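Local coordinates for neuraminidase (Influenza A virus, PDB 4GDI), which is a neuraminidase-like viral surface glycoprotein that may remove terminal sialic acids from glycoconjugates, although its putative active site has diverged from that of other neuraminidases, at residues Leu40-Tyr45 with Trp75-Tyr80; Lys281-Ser286 with Ser309-Ser314. All blocks are in the same frame, centred on the assembly; numbering follows the deposited sequence.

Contact 1: Leu40-Tyr45 with Trp75-Tyr80; sequences LSRRAY and WEESLY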
# COMPACT_ATOMS: atom_id res chain seq x y z
N LEU A 40 15.46 -8.23 -8.49
CA LEU A 40 16.91 -8.13 -8.40
C LEU A 40 17.41 -6.89 -9.12
O LEU A 40 17.02 -6.62 -10.26
CB LEU A 40 17.55 -9.38 -9.00
CG LEU A 40 17.15 -10.68 -8.29
CD1 LEU A 40 17.81 -11.85 -8.96
CD2 LEU A 40 17.52 -10.61 -6.82
N SER A 41 18.30 -6.16 -8.46
CA SER A 41 18.68 -4.83 -8.93
C SER A 41 20.16 -4.66 -9.23
O SER A 41 21.02 -5.28 -8.61
CB SER A 41 18.25 -3.79 -7.90
OG SER A 41 18.76 -4.09 -6.61
N ARG A 42 20.44 -3.78 -10.18
CA ARG A 42 21.80 -3.37 -10.44
C ARG A 42 21.78 -1.91 -10.81
O ARG A 42 20.73 -1.37 -11.15
CB ARG A 42 22.44 -4.23 -11.54
CG ARG A 42 21.73 -4.22 -12.89
CD ARG A 42 22.46 -5.18 -13.85
NE ARG A 42 21.73 -5.42 -15.09
CZ ARG A 42 21.88 -6.50 -15.86
NH1 ARG A 42 22.75 -7.45 -15.52
NH2 ARG A 42 21.16 -6.63 -16.96
N ARG A 43 22.95 -1.28 -10.72
CA ARG A 43 23.13 0.12 -11.05
C ARG A 43 22.21 0.97 -10.19
O ARG A 43 21.69 2.00 -10.62
CB ARG A 43 22.94 0.35 -12.56
CG ARG A 43 23.88 -0.55 -13.38
CD ARG A 43 24.20 -0.03 -14.77
NE ARG A 43 23.22 -0.45 -15.76
CZ ARG A 43 23.14 -1.67 -16.30
NH1 ARG A 43 24.00 -2.62 -15.93
NH2 ARG A 43 22.20 -1.94 -17.20
N ALA A 44 22.05 0.55 -8.94
CA ALA A 44 21.16 1.23 -8.02
C ALA A 44 21.82 2.46 -7.40
O ALA A 44 23.05 2.59 -7.36
CB ALA A 44 20.69 0.28 -6.92
N TYR A 45 20.97 3.38 -6.96
CA TYR A 45 21.41 4.58 -6.25
C TYR A 45 20.22 5.15 -5.49
O TYR A 45 19.10 4.68 -5.64
CB TYR A 45 21.99 5.62 -7.22
CG TYR A 45 21.03 6.06 -8.32
CD1 TYR A 45 20.91 5.32 -9.49
CD2 TYR A 45 20.25 7.20 -8.17
CE1 TYR A 45 20.04 5.71 -10.49
CE2 TYR A 45 19.37 7.60 -9.18
CZ TYR A 45 19.27 6.85 -10.33
OH TYR A 45 18.41 7.22 -11.32
N TRP A 75 17.29 -8.72 -20.20
CA TRP A 75 17.72 -8.00 -21.40
C TRP A 75 16.72 -6.96 -21.87
O TRP A 75 17.04 -6.13 -22.72
CB TRP A 75 18.08 -8.98 -22.52
CG TRP A 75 16.94 -9.77 -23.04
CD1 TRP A 75 16.04 -9.39 -23.99
CD2 TRP A 75 16.59 -11.10 -22.66
NE1 TRP A 75 15.14 -10.40 -24.22
CE2 TRP A 75 15.45 -11.47 -23.42
CE3 TRP A 75 17.12 -12.03 -21.75
CZ2 TRP A 75 14.84 -12.71 -23.29
CZ3 TRP A 75 16.50 -13.26 -21.62
CH2 TRP A 75 15.37 -13.59 -22.39
N GLU A 76 15.52 -6.98 -21.30
CA GLU A 76 14.58 -5.87 -21.44
C GLU A 76 14.68 -4.99 -20.20
O GLU A 76 13.96 -5.20 -19.21
CB GLU A 76 13.16 -6.37 -21.62
CG GLU A 76 12.96 -7.17 -22.89
CD GLU A 76 11.50 -7.36 -23.22
OE1 GLU A 76 10.72 -6.41 -23.03
OE2 GLU A 76 11.13 -8.47 -23.66
N GLU A 77 15.57 -4.01 -20.26
CA GLU A 77 16.00 -3.29 -19.07
C GLU A 77 15.10 -2.11 -18.77
O GLU A 77 14.89 -1.24 -19.63
CB GLU A 77 17.44 -2.81 -19.24
CG GLU A 77 18.39 -3.94 -19.55
CD GLU A 77 19.85 -3.54 -19.45
OE1 GLU A 77 20.40 -3.61 -18.33
OE2 GLU A 77 20.44 -3.17 -20.49
N SER A 78 14.60 -2.08 -17.54
CA SER A 78 13.78 -0.97 -17.07
C SER A 78 14.22 -0.46 -15.71
O SER A 78 14.68 -1.22 -14.85
CB SER A 78 12.30 -1.39 -17.02
OG SER A 78 11.78 -1.58 -18.33
N LEU A 79 14.08 0.85 -15.54
CA LEU A 79 14.33 1.53 -14.29
C LEU A 79 13.11 1.44 -13.37
O LEU A 79 11.98 1.70 -13.79
CB LEU A 79 14.61 3.01 -14.60
CG LEU A 79 14.70 3.96 -13.42
CD1 LEU A 79 15.99 3.70 -12.62
CD2 LEU A 79 14.61 5.40 -13.92
N TYR A 80 13.36 1.13 -12.10
CA TYR A 80 12.33 1.01 -11.07
C TYR A 80 12.73 1.88 -9.90
O TYR A 80 13.89 2.26 -9.77
CB TYR A 80 12.23 -0.43 -10.53
CG TYR A 80 11.61 -1.46 -11.44
CD1 TYR A 80 12.24 -1.85 -12.61
CD2 TYR A 80 10.41 -2.08 -11.09
CE1 TYR A 80 11.67 -2.81 -13.44
CE2 TYR A 80 9.83 -3.04 -11.91
CZ TYR A 80 10.46 -3.39 -13.09
OH TYR A 80 9.90 -4.36 -13.89
O HOH W 1 18.68 -5.43 -16.90

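Contact 2: Lys281-Ser286 with Ser309-Ser314; sequences KTKAES and SYELFS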
# COMPACT_ATOMS: atom_id res chain seq x y z
N LYS A 281 37.35 3.91 0.18
CA LYS A 281 37.93 2.82 -0.60
C LYS A 281 37.80 1.46 0.08
O LYS A 281 37.52 1.35 1.29
CB LYS A 281 39.41 3.12 -0.88
CG LYS A 281 40.26 3.20 0.40
CD LYS A 281 41.74 3.50 0.08
CE LYS A 281 42.63 3.30 1.32
NZ LYS A 281 44.09 3.42 1.00
N THR A 282 37.99 0.41 -0.70
CA THR A 282 38.08 -0.94 -0.16
C THR A 282 39.22 -0.99 0.88
O THR A 282 40.22 -0.30 0.75
CB THR A 282 38.36 -1.96 -1.26
OG1 THR A 282 39.56 -1.61 -1.95
CG2 THR A 282 37.18 -2.01 -2.29
N LYS A 283 39.03 -1.79 1.92
CA LYS A 283 40.09 -2.01 2.90
C LYS A 283 41.36 -2.44 2.16
O LYS A 283 42.40 -1.79 2.27
CB LYS A 283 39.64 -3.09 3.90
CG LYS A 283 40.70 -3.59 4.87
CD LYS A 283 41.25 -2.49 5.75
CE LYS A 283 42.27 -3.04 6.75
NZ LYS A 283 41.69 -4.09 7.66
N ALA A 284 41.25 -3.49 1.37
CA ALA A 284 42.40 -4.07 0.68
C ALA A 284 42.49 -3.64 -0.78
O ALA A 284 41.48 -3.53 -1.47
CB ALA A 284 42.32 -5.59 0.77
N GLU A 285 43.71 -3.44 -1.27
CA GLU A 285 43.90 -3.18 -2.70
C GLU A 285 43.85 -4.48 -3.49
O GLU A 285 43.85 -4.48 -4.71
CB GLU A 285 45.26 -2.52 -2.93
CG GLU A 285 46.42 -3.47 -2.71
CD GLU A 285 47.73 -2.76 -2.60
OE1 GLU A 285 47.90 -1.97 -1.64
OE2 GLU A 285 48.60 -2.98 -3.47
N SER A 286 43.82 -5.60 -2.77
CA SER A 286 43.95 -6.92 -3.37
C SER A 286 42.58 -7.55 -3.65
O SER A 286 42.44 -8.38 -4.53
CB SER A 286 44.77 -7.82 -2.45
OG SER A 286 44.36 -7.66 -1.09
N SER A 309 39.98 8.09 10.85
CA SER A 309 39.91 6.97 9.94
C SER A 309 38.92 5.94 10.48
O SER A 309 38.93 5.59 11.66
CB SER A 309 41.29 6.34 9.77
OG SER A 309 41.21 5.23 8.89
N TYR A 310 38.04 5.46 9.61
CA TYR A 310 36.97 4.57 10.02
C TYR A 310 36.86 3.39 9.07
O TYR A 310 36.56 3.55 7.89
CB TYR A 310 35.63 5.30 9.99
CG TYR A 310 35.42 6.34 11.05
CD1 TYR A 310 35.24 5.98 12.38
CD2 TYR A 310 35.35 7.69 10.71
CE1 TYR A 310 35.02 6.95 13.34
CE2 TYR A 310 35.13 8.66 11.67
CZ TYR A 310 34.96 8.28 12.98
OH TYR A 310 34.74 9.25 13.93
N GLU A 311 37.06 2.20 9.61
CA GLU A 311 36.93 1.00 8.84
C GLU A 311 35.50 0.55 9.03
O GLU A 311 35.19 -0.18 9.97
CB GLU A 311 37.93 -0.05 9.34
CG GLU A 311 37.98 -1.31 8.51
CD GLU A 311 39.17 -2.19 8.88
OE1 GLU A 311 40.26 -1.63 9.12
OE2 GLU A 311 39.01 -3.42 8.94
N LEU A 312 34.61 1.01 8.15
CA LEU A 312 33.19 0.73 8.29
C LEU A 312 32.88 -0.75 8.07
O LEU A 312 32.03 -1.33 8.75
CB LEU A 312 32.39 1.58 7.31
CG LEU A 312 32.44 3.09 7.55
CD1 LEU A 312 31.56 3.82 6.50
CD2 LEU A 312 32.00 3.43 8.97
N PHE A 313 33.57 -1.34 7.11
CA PHE A 313 33.52 -2.79 6.89
C PHE A 313 34.95 -3.30 6.75
O PHE A 313 35.81 -2.58 6.24
CB PHE A 313 32.73 -3.11 5.62
CG PHE A 313 31.27 -2.76 5.69
CD1 PHE A 313 30.36 -3.63 6.28
CD2 PHE A 313 30.80 -1.57 5.16
CE1 PHE A 313 29.00 -3.31 6.35
CE2 PHE A 313 29.45 -1.24 5.22
CZ PHE A 313 28.55 -2.11 5.81
N SER A 314 35.22 -4.53 7.18
CA SER A 314 36.55 -5.11 7.00
C SER A 314 36.56 -6.19 5.96
O SER A 314 37.37 -6.17 5.04
CB SER A 314 37.10 -5.69 8.31
OG SER A 314 37.21 -4.70 9.30

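Contact 1: Leu40-Tyr45 with Trp75-Tyr80
R42 and R43 converge on a single carboxylate oxygen, OE1 of E77, and form a salt-bridge network within one blade of the neuraminidase beta-propeller. The strands carrying the two segments, 39-42 with 44-48 and 78-83, all pair antiparallel with strand 53-64, and the segments meet through side chains, without backbone pairing between them. Both arginines reach E77 crosswise. Their guanidinium planes stand almost perpendicular to the carboxylate, 81° away for R42 and 88° for R43.

The R43 approach is the shorter one. Its NH2 lies 2.7 Å from E77 OE1, with the oxygen at the edge of the guanidinium and near its plane, but the N-H points well off the line and the hydrogen bond is weak. R42 NH2 is 3.4 Å from E77 OE1, an oblique and likewise weak bond. Two neighbours in sequence can serve the same oxygen because the chain turns a corner at R43, which adopts a left-handed backbone conformation. The R42 chain then runs out extended from CG to NE, whereas R43 bends at chi3 (-87°) to swing its guanidinium onto E77.

Other partners fix the two arginines. R42 NH2 also makes a salt bridge to E74 OE2, its stronger partner, and R43 NE donates to the carbonyl of R100. Beyond the charged group the contact is looser: the methyl L79 CD1 comes within 4.5 Å of Y45 OH, a hydroxyl hydrogen-bonded to S102 OG. One water bridges the looser half of the network: R42 NH2 donates to it at 2.8 Å, and it sits 2.9 Å from E77 OE1.

Contact 2: Lys281-Ser286 with Ser309-Ser314
The carboxylate of E311 turns one face to K283, and the lysine chain lies across that face before its ammonium group reaches the oxygens. K283 CD sits over the plane, 3.8 Å from E311 CD, and CE follows at 3.4 Å from E311 OE1. K283 NZ ends beyond the oxygens but still raised from the carboxylate plane, 3.2 Å from E311 OE1 and 3.0 Å from E311 OE2. Both hydrogen bonds are weak. Together they make a forked salt bridge, although the position of OE2 is doubtful because the model places it too close to S314 OG.

K283 leaves its loop with CG anti to the backbone N (chi1 172°) and then bends at chi2 and chi4, curling its methylene groups over the carboxylate. E311 comes to meet it on an extended chain, and the two cross obliquely. Nearer the backbone, K283 CB rests 4.0 Å from the carbonyl oxygen of S314. The ion pair lies at the surface, with K283 itself exposed, so water probably moderates its strength. Within the loop, T282 OG1 donates to A284 O at 2.8 Å, from above the carbonyl plane.

On the other segment the F313 ring packs into the protein against W371, L341 and I343, while N368 OD1 accepts from the backbone N of E311. The contact thus links the loop after strand 277-281 to E311 in strand 309-311 and to S314 just beyond it, in an antiparallel sheet of the propeller, where L312 and F313 both face F291 in a classic beta bulge.

In the fold
Contacts 1 and 2 follow one another along the chain and belong to different sheets of the same beta-propeller. Their centres are 27 Å apart and their nearest atoms about 15 Å apart, so they do not touch. Contact 1 is buried, about 14 Å from the centre of the chain, and a nitrate ion, probably from the crystallisation liquor, lies about 5 Å from the R43 side chain. Contact 2 is at the surface, with its centre about 18 Å from that of the chain. Both lie away from the calcium site formed by N215, D219, D245, G263 and G265. The second subunit comes near contact 1, where its F28 packs on Y80, but leaves contact 2 untouched.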